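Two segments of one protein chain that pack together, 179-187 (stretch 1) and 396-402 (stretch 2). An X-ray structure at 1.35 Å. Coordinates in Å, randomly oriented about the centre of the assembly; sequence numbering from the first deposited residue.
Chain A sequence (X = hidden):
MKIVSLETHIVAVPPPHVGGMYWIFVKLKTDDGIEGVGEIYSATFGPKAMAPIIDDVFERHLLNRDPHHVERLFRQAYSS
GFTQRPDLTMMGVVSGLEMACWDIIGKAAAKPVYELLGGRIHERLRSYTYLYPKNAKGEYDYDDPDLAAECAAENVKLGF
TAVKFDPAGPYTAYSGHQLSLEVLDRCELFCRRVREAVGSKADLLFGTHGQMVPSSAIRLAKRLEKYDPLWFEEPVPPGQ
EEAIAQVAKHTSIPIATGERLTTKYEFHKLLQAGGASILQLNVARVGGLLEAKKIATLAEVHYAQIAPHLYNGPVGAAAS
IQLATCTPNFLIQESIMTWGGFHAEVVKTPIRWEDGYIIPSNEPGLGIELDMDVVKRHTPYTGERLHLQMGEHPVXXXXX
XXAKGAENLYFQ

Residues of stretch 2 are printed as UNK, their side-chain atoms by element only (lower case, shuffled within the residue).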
ATOM      1  N   LEU A 179     -13.929  -7.795 -26.836  1.00 10.55           N
ATOM      2  CA  LEU A 179     -13.904  -8.674 -28.008  1.00 11.36           C
ATOM      3  C   LEU A 179     -14.988  -9.738 -27.943  1.00 11.37           C
ATOM      4  O   LEU A 179     -15.240 -10.323 -26.892  1.00 12.32           O
ATOM      5  CB  LEU A 179     -12.556  -9.382 -28.139  1.00 11.89           C
ATOM      6  CG  LEU A 179     -11.320  -8.501 -28.253  1.00 12.82           C
ATOM      7  CD1 LEU A 179     -10.080  -9.376 -28.398  1.00 13.55           C
ATOM      8  CD2 LEU A 179     -11.440  -7.530 -29.419  1.00 14.45           C
ATOM      9  N   SER A 180     -15.614 -10.002 -29.085  1.00 11.79           N
ATOM     10  CA  SER A 180     -16.619 -11.056 -29.181  1.00 12.32           C
ATOM     11  C   SER A 180     -15.987 -12.437 -29.050  1.00 12.41           C
ATOM     12  O   SER A 180     -14.782 -12.603 -29.241  1.00 12.40           O
ATOM     13  CB  SER A 180     -17.317 -10.986 -30.535  1.00 12.63           C
ATOM     14  OG  SER A 180     -16.441 -11.449 -31.549  1.00 13.71           O
ATOM     15  N   LEU A 181     -16.812 -13.434 -28.753  1.00 12.20           N
ATOM     16  CA  LEU A 181     -16.343 -14.818 -28.713  1.00 12.56           C
ATOM     17  C   LEU A 181     -15.734 -15.258 -30.041  1.00 13.38           C
ATOM     18  O   LEU A 181     -14.731 -15.965 -30.057  1.00 13.78           O
ATOM     19  CB  LEU A 181     -17.481 -15.765 -28.342  1.00 13.07           C
ATOM     20  CG  LEU A 181     -17.950 -15.646 -26.895  1.00 13.17           C
ATOM     21  CD1 LEU A 181     -19.288 -16.348 -26.748  1.00 14.26           C
ATOM     22  CD2 LEU A 181     -16.918 -16.228 -25.935  1.00 14.49           C
ATOM     23  N   GLU A 182     -16.336 -14.860 -31.158  1.00 13.37           N
ATOM     24  CA  GLU A 182     -15.783 -15.247 -32.451  1.00 14.81           C
ATOM     25  C   GLU A 182     -14.389 -14.660 -32.670  1.00 13.55           C
ATOM     26  O   GLU A 182     -13.509 -15.322 -33.231  1.00 14.48           O
ATOM     27  CB  GLU A 182     -16.729 -14.865 -33.581  1.00 17.70           C
ATOM     28  CG  GLU A 182     -17.936 -15.776 -33.636  1.00 22.11           C
ATOM     29  CD  GLU A 182     -18.887 -15.424 -34.749  1.00 27.77           C
ATOM     30  OE1 GLU A 182     -19.175 -14.219 -34.933  1.00 30.45           O
ATOM     31  OE2 GLU A 182     -19.350 -16.357 -35.432  1.00 30.33           O
ATOM     32  N   VAL A 183     -14.169 -13.429 -32.216  1.00 13.16           N
ATOM     33  CA  VAL A 183     -12.845 -12.835 -32.346  1.00 12.98           C
ATOM     34  C   VAL A 183     -11.862 -13.502 -31.380  1.00 12.49           C
ATOM     35  O   VAL A 183     -10.731 -13.802 -31.761  1.00 12.56           O
ATOM     36  CB  VAL A 183     -12.885 -11.305 -32.185  1.00 13.43           C
ATOM     37  CG1 VAL A 183     -11.480 -10.724 -32.091  1.00 14.55           C
ATOM     38  CG2 VAL A 183     -13.645 -10.684 -33.353  1.00 15.09           C
ATOM     39  N   LEU A 184     -12.297 -13.773 -30.148  1.00 12.41           N
ATOM     40  CA  LEU A 184     -11.445 -14.498 -29.204  1.00 12.53           C
ATOM     41  C   LEU A 184     -11.049 -15.858 -29.781  1.00 12.82           C
ATOM     42  O   LEU A 184      -9.888 -16.258 -29.696  1.00 13.21           O
ATOM     43  CB  LEU A 184     -12.138 -14.675 -27.852  1.00 12.53           C
ATOM     44  CG  LEU A 184     -12.391 -13.401 -27.037  1.00 12.69           C
ATOM     45  CD1 LEU A 184     -13.324 -13.678 -25.867  1.00 13.17           C
ATOM     46  CD2 LEU A 184     -11.072 -12.823 -26.530  1.00 13.73           C
ATOM     47  N   ASP A 185     -12.013 -16.559 -30.377  1.00 13.10           N
ATOM     48  CA  ASP A 185     -11.736 -17.847 -31.005  1.00 13.86           C
ATOM     49  C   ASP A 185     -10.695 -17.708 -32.115  1.00 13.72           C
ATOM     50  O   ASP A 185      -9.800 -18.542 -32.251  1.00 14.22           O
ATOM     51  CB  ASP A 185     -13.010 -18.435 -31.624  1.00 15.11           C
ATOM     52  CG  ASP A 185     -13.978 -18.997 -30.596  1.00 16.90           C
ATOM     53  OD1 ASP A 185     -13.604 -19.163 -29.417  1.00 17.35           O
ATOM     54  OD2 ASP A 185     -15.125 -19.300 -30.988  1.00 19.07           O
ATOM     55  N   ARG A 186     -10.829 -16.660 -32.921  1.00 13.75           N
ATOM     56  CA  ARG A 186      -9.916 -16.438 -34.035  1.00 14.11           C
ATOM     57  C   ARG A 186      -8.504 -16.153 -33.530  1.00 13.33           C
ATOM     58  O   ARG A 186      -7.526 -16.635 -34.098  1.00 13.80           O
ATOM     59  CB  ARG A 186     -10.412 -15.291 -34.918  1.00 14.08           C
ATOM     60  CG  ARG A 186      -9.513 -14.999 -36.101  1.00 14.00           C
ATOM     61  CD  ARG A 186     -10.113 -13.921 -36.975  1.00 15.13           C
ATOM     62  NE  ARG A 186     -10.067 -12.617 -36.316  1.00 15.71           N
ATOM     63  CZ  ARG A 186     -10.961 -11.648 -36.493  1.00 17.14           C
ATOM     64  NH1 ARG A 186     -12.015 -11.829 -37.279  1.00 19.16           N
ATOM     65  NH2 ARG A 186     -10.813 -10.495 -35.865  1.00 17.01           N
ATOM     66  N   CYS A 187      -8.397 -15.378 -32.455  1.00 13.37           N
ATOM     67  CA  CYS A 187      -7.090 -15.066 -31.878  1.00 13.13           C
ATOM     68  C   CYS A 187      -6.381 -16.342 -31.444  1.00 13.37           C
ATOM     69  O   CYS A 187      -5.191 -16.538 -31.714  1.00 13.67           O
ATOM     70  CB  CYS A 187      -7.231 -14.131 -30.673  1.00 13.73           C
ATOM     71  SG  CYS A 187      -7.743 -12.457 -31.080  1.00 14.54           S
ATOM     72  N   UNK A 396     -18.826  -3.504 -34.001  1.00 21.97           N
ATOM     73  CA  UNK A 396     -20.084  -4.192 -33.754  1.00 23.78           C
ATOM     74  C   UNK A 396     -19.723  -5.627 -33.392  1.00 23.48           C
ATOM     75  O   UNK A 396     -18.818  -6.204 -33.992  1.00 22.75           O
ATOM     76  c   UNK A 396     -20.959  -4.152 -35.007  1.00 26.23           C
ATOM     77  c   UNK A 396     -22.365  -4.692 -34.769  1.00 28.80           C
ATOM     78  o   UNK A 396     -22.511  -5.860 -34.348  1.00 29.41           O
ATOM     79  o   UNK A 396     -23.327  -3.937 -35.014  1.00 31.20           O
ATOM     80  N   UNK A 397     -20.420  -6.199 -32.412  1.00 23.46           N
ATOM     81  CA  UNK A 397     -20.088  -7.532 -31.910  1.00 23.85           C
ATOM     82  C   UNK A 397     -20.195  -8.610 -32.997  1.00 24.19           C
ATOM     83  O   UNK A 397     -19.513  -9.638 -32.937  1.00 24.25           O
ATOM     84  c   UNK A 397     -20.405  -9.166 -29.988  1.00 25.64           C
ATOM     85  c   UNK A 397     -22.410  -8.048 -31.008  1.00 24.62           C
ATOM     86  c   UNK A 397     -20.934  -7.901 -30.656  1.00 24.44           C
ATOM     87  N   UNK A 398     -21.024  -8.360 -34.009  1.00 24.74           N
ATOM     88  CA  UNK A 398     -21.206  -9.321 -35.090  1.00 26.14           C
ATOM     89  C   UNK A 398     -20.166  -9.175 -36.206  1.00 28.13           C
ATOM     90  O   UNK A 398     -20.107 -10.003 -37.115  1.00 28.80           O
ATOM     91  c   UNK A 398     -25.105  -9.696 -35.222  1.00 26.18           C
ATOM     92  c   UNK A 398     -26.116 -10.032 -34.134  1.00 26.05           C
ATOM     93  c   UNK A 398     -22.632  -9.236 -35.650  1.00 25.98           C
ATOM     94  c   UNK A 398     -23.706  -9.591 -34.621  1.00 26.22           C
ATOM     95  n   UNK A 398     -27.480 -10.384 -34.598  1.00 25.42           N
ATOM     96  N   UNK A 399     -19.334  -8.140 -36.124  1.00 29.38           N
ATOM     97  CA  UNK A 399     -18.350  -7.866 -37.173  1.00 31.27           C
ATOM     98  C   UNK A 399     -17.078  -8.704 -37.020  1.00 30.43           C
ATOM     99  O   UNK A 399     -16.569  -8.881 -35.910  1.00 30.57           O
ATOM    100  c   UNK A 399     -18.003  -6.376 -37.192  1.00 34.36           C
ATOM    101  c   UNK A 399     -17.189  -5.978 -38.412  1.00 37.32           C
ATOM    102  o   UNK A 399     -17.196  -6.730 -39.412  1.00 38.15           O
ATOM    103  o   UNK A 399     -16.548  -4.906 -38.371  1.00 38.86           O
ATOM    104  N   UNK A 400     -16.563  -9.208 -38.138  1.00 29.38           N
ATOM    105  CA  UNK A 400     -15.358 -10.036 -38.123  1.00 29.43           C
ATOM    106  C   UNK A 400     -14.219  -9.439 -38.957  1.00 28.68           C
ATOM    107  O   UNK A 400     -13.325 -10.156 -39.401  1.00 29.04           O
ATOM    108  c   UNK A 400     -16.016 -12.243 -36.239  1.00 31.30           C
ATOM    109  c   UNK A 400     -15.676 -11.464 -38.587  1.00 30.33           C
ATOM    110  c   UNK A 400     -16.752 -13.709 -38.116  1.00 31.79           C
ATOM    111  c   UNK A 400     -16.576 -12.269 -37.644  1.00 31.02           C
ATOM    112  N   UNK A 401     -14.248  -8.122 -39.147  1.00 27.84           N
ATOM    113  CA  UNK A 401     -13.213  -7.421 -39.907  1.00 28.16           C
ATOM    114  C   UNK A 401     -11.849  -7.531 -39.228  1.00 28.03           C
ATOM    115  O   UNK A 401     -11.768  -7.634 -38.005  1.00 27.58           O
ATOM    116  c   UNK A 401     -13.597  -5.952 -40.085  1.00 28.61           C
ATOM    117  N   UNK A 402     -10.768  -7.516 -40.025  1.00 28.42           N
ATOM    118  CA  UNK A 402      -9.414  -7.569 -39.459  1.00 28.42           C
ATOM    119  C   UNK A 402      -8.950  -6.224 -38.889  1.00 28.13           C
ATOM    120  O   UNK A 402      -9.538  -5.183 -39.193  1.00 28.56           O
ATOM    121  c   UNK A 402      -8.547  -7.963 -40.662  1.00 28.49           C
ATOM    122  c   UNK A 402      -9.304  -7.469 -41.847  1.00 28.84           C
ATOM    123  c   UNK A 402     -10.761  -7.615 -41.496  1.00 29.08           C
TER
HETATM  124  O   HOH W   1     -17.772 -10.983 -33.940  1.00 31.38           O
HETATM  125  O   HOH W   2     -20.273 -12.352 -32.909  1.00 37.52           O
HETATM  126  O   HOH W   3     -20.595 -12.749 -36.742  1.00 40.55           O
HETATM  127  O   HOH W   4     -12.964  -8.741 -36.114  1.00 23.97           O

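Position 396 carries two side-chain carbons, the second bearing two oxygens, a short carboxylate that does not reach stretch 1. One oxygen accepts from the backbone N of position 398 at 2.9 Å, and the backbone O receives the N of position 399, also at 2.9 Å, closing a type I turn. The residue is Asp396.

At position 397 a single carbon, CB, carries two more, a fork at the first atom with no heteroatom. One branch lies 3.6 Å from Ser180 CB, and the backbone O of position 397 is 3.5 Å from the same Ser180 CB. A β-branched side chain of three carbons is valine, Val397.

Position 398 has four carbons in a row ending in nitrogen; its CA-to-CB bond points away from stretch 1, and the residue is exposed. This is Lys398, whose N is the donor to OD1 of Asp396.

Position 399 repeats the pattern of two carbons and two oxygens. Its CA-to-CB bond points away from stretch 1, and one carboxylate oxygen accepts a weak bond of 3.3 Å from the N of position 401. The residue is Asp399; its backbone O lies 4.3 Å from Val183 CG2.

Four carbons forked at the second define position 400. CB leaves sideways, but the end of the side chain comes nearer the helix, one terminal methyl lying 3.8 Å from Glu182 CB and 4.0 Å from Val183 CG2. This is Leu400, and that methyl is CD2.

Position 401 has one side-chain carbon, its CA-to-CB bond pointing away from stretch 1, and is therefore Ala401. Its backbone O is 3.7 Å from Arg186 NH2.

At position 402 three carbons close a ring onto the backbone N, which identifies Pro402; the ring stays clear of stretch 1.

The contact joins the first turns of a helix to an irregular segment. Ser180 caps the helix, its OG accepting from Val183 N at 3.1 Å, and also bonds water 1, which is also within hydrogen-bonding reach of the backbone O atoms of Val397 and Asp399. Water 3 donates to both Glu182 OE1 and Lys398 O, and water 2 lies between Glu182 OE1 and Val397 O. Leu400 has the largest covered area; its CD2 packs on Glu182 and Val183, and its CB lies 3.9 Å from Arg186 NH1. Further along, Arg186 NH1 donates a weak bond of 3.0 Å to Leu400 O, while water 4 accepts from NH2 and donates to Ala401 O. Stretch 2 thus contributes mainly carbonyl oxygens and two apolar side chains.

Stretch 2 (396-402) DVKDLAP
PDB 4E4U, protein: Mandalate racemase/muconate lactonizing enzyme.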